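Local coordinates for protein GCN5-related N-acetyltransferase (Exiguobacterium sibiricum 255-15, PDB 3GY9) that binds coenzyme A and probably transfers an acyl group from acyl-CoA to an acceptor that is not yet identified, at residues 62-68 and 79-85. Numbering follows the deposited sequence.
Sequences LACGGYM and IRHVYVL. With COA (coenzyme A), chain B; SO4 (sulfate ion), chain E; SO4 (sulfate ion), chain F.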
loop_
_atom_site.group_PDB
_atom_site.type_symbol
_atom_site.label_atom_id
_atom_site.label_comp_id
_atom_site.label_asym_id
_atom_site.label_seq_id
_atom_site.Cartn_x
_atom_site.Cartn_y
_atom_site.Cartn_z
ATOM N N LEU A 62 -10.016 5.998 -5.707
ATOM C CA LEU A 62 -10.423 6.112 -4.301
ATOM C C LEU A 62 -9.296 5.795 -3.301
ATOM O O LEU A 62 -9.422 6.121 -2.117
ATOM C CB LEU A 62 -11.600 5.191 -4.010
ATOM C CG LEU A 62 -12.881 5.376 -4.832
ATOM C CD1 LEU A 62 -13.914 4.396 -4.395
ATOM C CD2 LEU A 62 -13.406 6.794 -4.734
ATOM N N ALA A 63 -8.225 5.162 -3.786
ATOM C CA ALA A 63 -7.120 4.734 -2.935
ATOM C C ALA A 63 -5.934 4.336 -3.776
ATOM O O ALA A 63 -6.063 4.036 -4.963
ATOM C CB ALA A 63 -7.529 3.555 -2.093
ATOM N N CYS A 64 -4.772 4.344 -3.131
ATOM C CA CYS A 64 -3.583 3.791 -3.742
ATOM C C CYS A 64 -2.795 3.023 -2.696
ATOM O O CYS A 64 -3.003 3.220 -1.504
ATOM C CB CYS A 64 -2.715 4.916 -4.346
ATOM S SG CYS A 64 -2.117 6.143 -3.180
ATOM N N GLY A 65 -1.870 2.186 -3.174
ATOM C CA GLY A 65 -0.958 1.478 -2.270
ATOM C C GLY A 65 -0.198 0.413 -3.017
ATOM O O GLY A 65 -0.706 -0.177 -3.956
ATOM N N GLY A 66 1.015 0.137 -2.562
ATOM C CA GLY A 66 1.828 -0.820 -3.264
ATOM C C GLY A 66 2.946 -1.329 -2.418
ATOM O O GLY A 66 2.899 -1.262 -1.197
ATOM N N TYR A 67 3.957 -1.863 -3.089
ATOM C CA TYR A 67 5.107 -2.438 -2.400
ATOM C C TYR A 67 6.345 -2.369 -3.275
ATOM O O TYR A 67 6.270 -2.247 -4.502
ATOM C CB TYR A 67 4.823 -3.901 -2.005
ATOM C CG TYR A 67 4.764 -4.827 -3.184
ATOM C CD1 TYR A 67 3.564 -5.050 -3.869
ATOM C CD2 TYR A 67 5.905 -5.479 -3.638
ATOM C CE1 TYR A 67 3.515 -5.896 -4.978
ATOM C CE2 TYR A 67 5.866 -6.318 -4.758
ATOM C CZ TYR A 67 4.659 -6.521 -5.421
ATOM O OH TYR A 67 4.649 -7.361 -6.532
HETATM N N MSE A 68 7.492 -2.426 -2.617
HETATM C CA MSE A 68 8.771 -2.515 -3.285
HETATM C C MSE A 68 9.805 -3.068 -2.306
HETATM O O MSE A 68 9.488 -3.396 -1.172
HETATM C CB MSE A 68 9.186 -1.148 -3.844
HETATM C CG MSE A 68 9.407 -0.077 -2.801
HETATM SE SE MSE A 68 10.041 1.607 -3.543
HETATM C CE MSE A 68 11.866 1.083 -3.810
ATOM N N ILE A 79 5.677 -2.235 2.265
ATOM C CA ILE A 79 4.394 -1.769 1.780
ATOM C C ILE A 79 4.368 -0.248 1.892
ATOM O O ILE A 79 4.656 0.286 2.949
ATOM C CB ILE A 79 3.252 -2.429 2.565
ATOM C CG1 ILE A 79 3.263 -3.944 2.270
ATOM C CG2 ILE A 79 1.909 -1.785 2.225
ATOM C CD1 ILE A 79 2.329 -4.760 3.150
ATOM N N ARG A 80 4.096 0.429 0.769
ATOM C CA ARG A 80 4.277 1.869 0.686
ATOM C C ARG A 80 3.082 2.590 0.152
ATOM O O ARG A 80 2.365 2.097 -0.708
ATOM C CB ARG A 80 5.438 2.187 -0.247
ATOM C CG ARG A 80 6.733 1.488 0.163
ATOM C CD ARG A 80 7.961 2.216 -0.365
ATOM N NE ARG A 80 8.130 3.523 0.249
ATOM C CZ ARG A 80 8.962 4.466 -0.180
ATOM N NH1 ARG A 80 9.715 4.284 -1.251
ATOM N NH2 ARG A 80 8.995 5.626 0.443
ATOM N N HIS A 81 2.926 3.813 0.641
ATOM C CA HIS A 81 2.015 4.792 0.052
ATOM C C HIS A 81 0.561 4.386 0.090
ATOM O O HIS A 81 -0.199 4.693 -0.820
ATOM C CB HIS A 81 2.423 5.142 -1.388
ATOM C CG HIS A 81 3.872 5.487 -1.552
ATOM N ND1 HIS A 81 4.490 6.492 -0.840
ATOM C CD2 HIS A 81 4.824 4.958 -2.359
ATOM C CE1 HIS A 81 5.755 6.580 -1.222
ATOM N NE2 HIS A 81 5.986 5.639 -2.124
ATOM N N VAL A 82 0.136 3.711 1.147
ATOM C CA VAL A 82 -1.249 3.279 1.266
ATOM C C VAL A 82 -2.094 4.424 1.786
ATOM O O VAL A 82 -1.832 4.963 2.851
ATOM C CB VAL A 82 -1.366 2.097 2.251
ATOM C CG1 VAL A 82 -2.832 1.807 2.557
ATOM C CG2 VAL A 82 -0.661 0.878 1.682
ATOM N N TYR A 83 -3.105 4.796 1.015
ATOM C CA TYR A 83 -3.984 5.920 1.377
ATOM C C TYR A 83 -5.352 5.712 0.743
ATOM O O TYR A 83 -5.439 5.408 -0.448
ATOM C CB TYR A 83 -3.398 7.247 0.874
ATOM C CG TYR A 83 -4.227 8.430 1.283
ATOM C CD1 TYR A 83 -4.124 8.971 2.558
ATOM C CD2 TYR A 83 -5.126 8.997 0.400
ATOM C CE1 TYR A 83 -4.902 10.057 2.943
ATOM C CE2 TYR A 83 -5.916 10.084 0.789
ATOM C CZ TYR A 83 -5.803 10.598 2.051
ATOM O OH TYR A 83 -6.572 11.676 2.451
ATOM N N VAL A 84 -6.408 5.867 1.540
ATOM C CA VAL A 84 -7.788 5.794 1.047
ATOM C C VAL A 84 -8.413 7.164 1.264
ATOM O O VAL A 84 -8.262 7.751 2.336
ATOM C CB VAL A 84 -8.611 4.750 1.834
ATOM C CG1 VAL A 84 -10.064 4.696 1.346
ATOM C CG2 VAL A 84 -7.960 3.388 1.696
ATOM N N LEU A 85 -9.103 7.678 0.240
ATOM C CA LEU A 85 -9.803 8.968 0.360
ATOM C C LEU A 85 -10.720 8.941 1.563
ATOM O O LEU A 85 -11.413 7.945 1.797
ATOM C CB LEU A 85 -10.653 9.283 -0.880
ATOM C CG LEU A 85 -9.983 9.775 -2.161
ATOM C CD1 LEU A 85 -11.057 9.947 -3.220
ATOM C CD2 LEU A 85 -9.227 11.088 -1.940
HETATM N N1A COA B . -9.706 5.459 9.544
HETATM C C2A COA B . -8.720 4.604 10.000
HETATM N N3A COA B . -8.949 3.245 10.089
HETATM C C4A COA B . -10.157 2.750 9.720
HETATM C C5A COA B . -11.166 3.591 9.259
HETATM C C6A COA B . -10.934 4.960 9.172
HETATM N N6A COA B . -11.906 5.799 8.840
HETATM N N7A COA B . -12.243 2.815 8.977
HETATM C C8A COA B . -11.940 1.526 9.243
HETATM N N9A COA B . -10.651 1.482 9.714
HETATM C C1B COA B . -9.907 0.303 10.169
HETATM C C2B COA B . -10.737 -0.568 11.100
HETATM O O2B COA B . -9.898 -1.138 12.086
HETATM C C3B COA B . -11.278 -1.638 10.187
HETATM O O3B COA B . -11.550 -2.857 10.833
HETATM P P3B COA B . -13.092 -3.285 10.997
HETATM O O7A COA B . -13.174 -4.625 11.689
HETATM O O8A COA B . -13.771 -2.207 11.803
HETATM O O9A COA B . -13.756 -3.381 9.644
HETATM C C4B COA B . -10.137 -1.794 9.206
HETATM O O4B COA B . -9.591 -0.498 9.047
HETATM C C5B COA B . -10.568 -2.392 7.865
HETATM O O5B COA B . -11.567 -1.591 7.289
HETATM P P1A COA B . -11.516 -1.085 5.748
HETATM O O1A COA B . -11.065 -2.171 4.823
HETATM O O2A COA B . -12.879 -0.532 5.488
HETATM O O3A COA B . -10.451 0.095 5.897
HETATM P P2A COA B . -10.288 1.403 4.989
HETATM O O4A COA B . -10.769 1.195 3.563
HETATM O O5A COA B . -10.828 2.574 5.723
HETATM O O6A COA B . -8.686 1.482 4.949
HETATM C CBP COA B . -6.934 2.791 6.006
HETATM C CCP COA B . -7.922 1.630 6.144
HETATM C CDP COA B . -5.922 2.454 4.915
HETATM C CEP COA B . -6.202 2.941 7.355
HETATM C CAP COA B . -7.695 4.079 5.630
HETATM O OAP COA B . -8.734 4.295 6.559
HETATM C C9P COA B . -6.776 5.269 5.629
HETATM O O9P COA B . -5.992 5.585 4.510
HETATM N N8P COA B . -6.765 5.967 6.759
HETATM C C7P COA B . -5.940 7.157 6.928
HETATM C C6P COA B . -5.409 7.268 8.358
HETATM C C5P COA B . -6.542 7.530 9.325
HETATM O O5P COA B . -7.719 7.316 8.986
HETATM N N4P COA B . -6.204 7.996 10.525
HETATM C C3P COA B . -7.137 8.013 11.632
HETATM C C2P COA B . -8.248 9.045 11.442
HETATM S S1P COA B . -7.672 10.737 11.150
HETATM S S SO4 E . 5.828 4.882 2.956
HETATM O O1 SO4 E . 4.394 5.042 2.699
HETATM O O2 SO4 E . 6.581 6.014 2.426
HETATM O O3 SO4 E . 6.305 3.645 2.358
HETATM O O4 SO4 E . 6.063 4.781 4.402
HETATM S S SO4 F . 9.897 8.692 -1.044
HETATM O O1 SO4 F . 8.922 8.681 0.047
HETATM O O2 SO4 F . 9.156 8.676 -2.303
HETATM O O3 SO4 F . 10.811 7.550 -0.878
HETATM O O4 SO4 F . 10.671 9.924 -0.995
#
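Four backbone hydrogen bonds join strands 62-68 and 79-84 as an antiparallel hairpin, their axes 4.5 Å apart at 161°. Cys64 and Tyr83 form one reciprocal pair (N to O 3.0 Å each way), Gly66 and Arg80 another (Gly66 N–Arg80 O 3.0 Å, Arg80 N–Gly66 O 2.9 Å); Leu85 N, just past the strand, adds a fifth to Leu62 O at 2.8 Å. Between the pairs lies a beta bulge, a GNAT hallmark, in which His81 (phi/psi 63°/36°) and Val82 lie opposite Gly65. Gly65 suits this spot, since an ideal CB would clash with Val82 CG2. Apolar contacts are sparse: Ala63 CB–Val84 CG2 at 3.8 Å and Leu62 CD2–Leu85 CD1 at 4.2 Å. Among polar side chains, Arg80 NH1 lies 3.5 Å from Met68 SE, and its guanidinium also meets two sulfates, probably from the crystallisation liquor, and Glu42 (salt bridge); Tyr83 OH bonds Glu27. Strand 62-68 takes Tyr83 N and Leu85 N, so the alternation leaves Val84 N, turned away, for coenzyme A O9P (3.0 Å), the strand-like pantetheine recognition of GNAT folds.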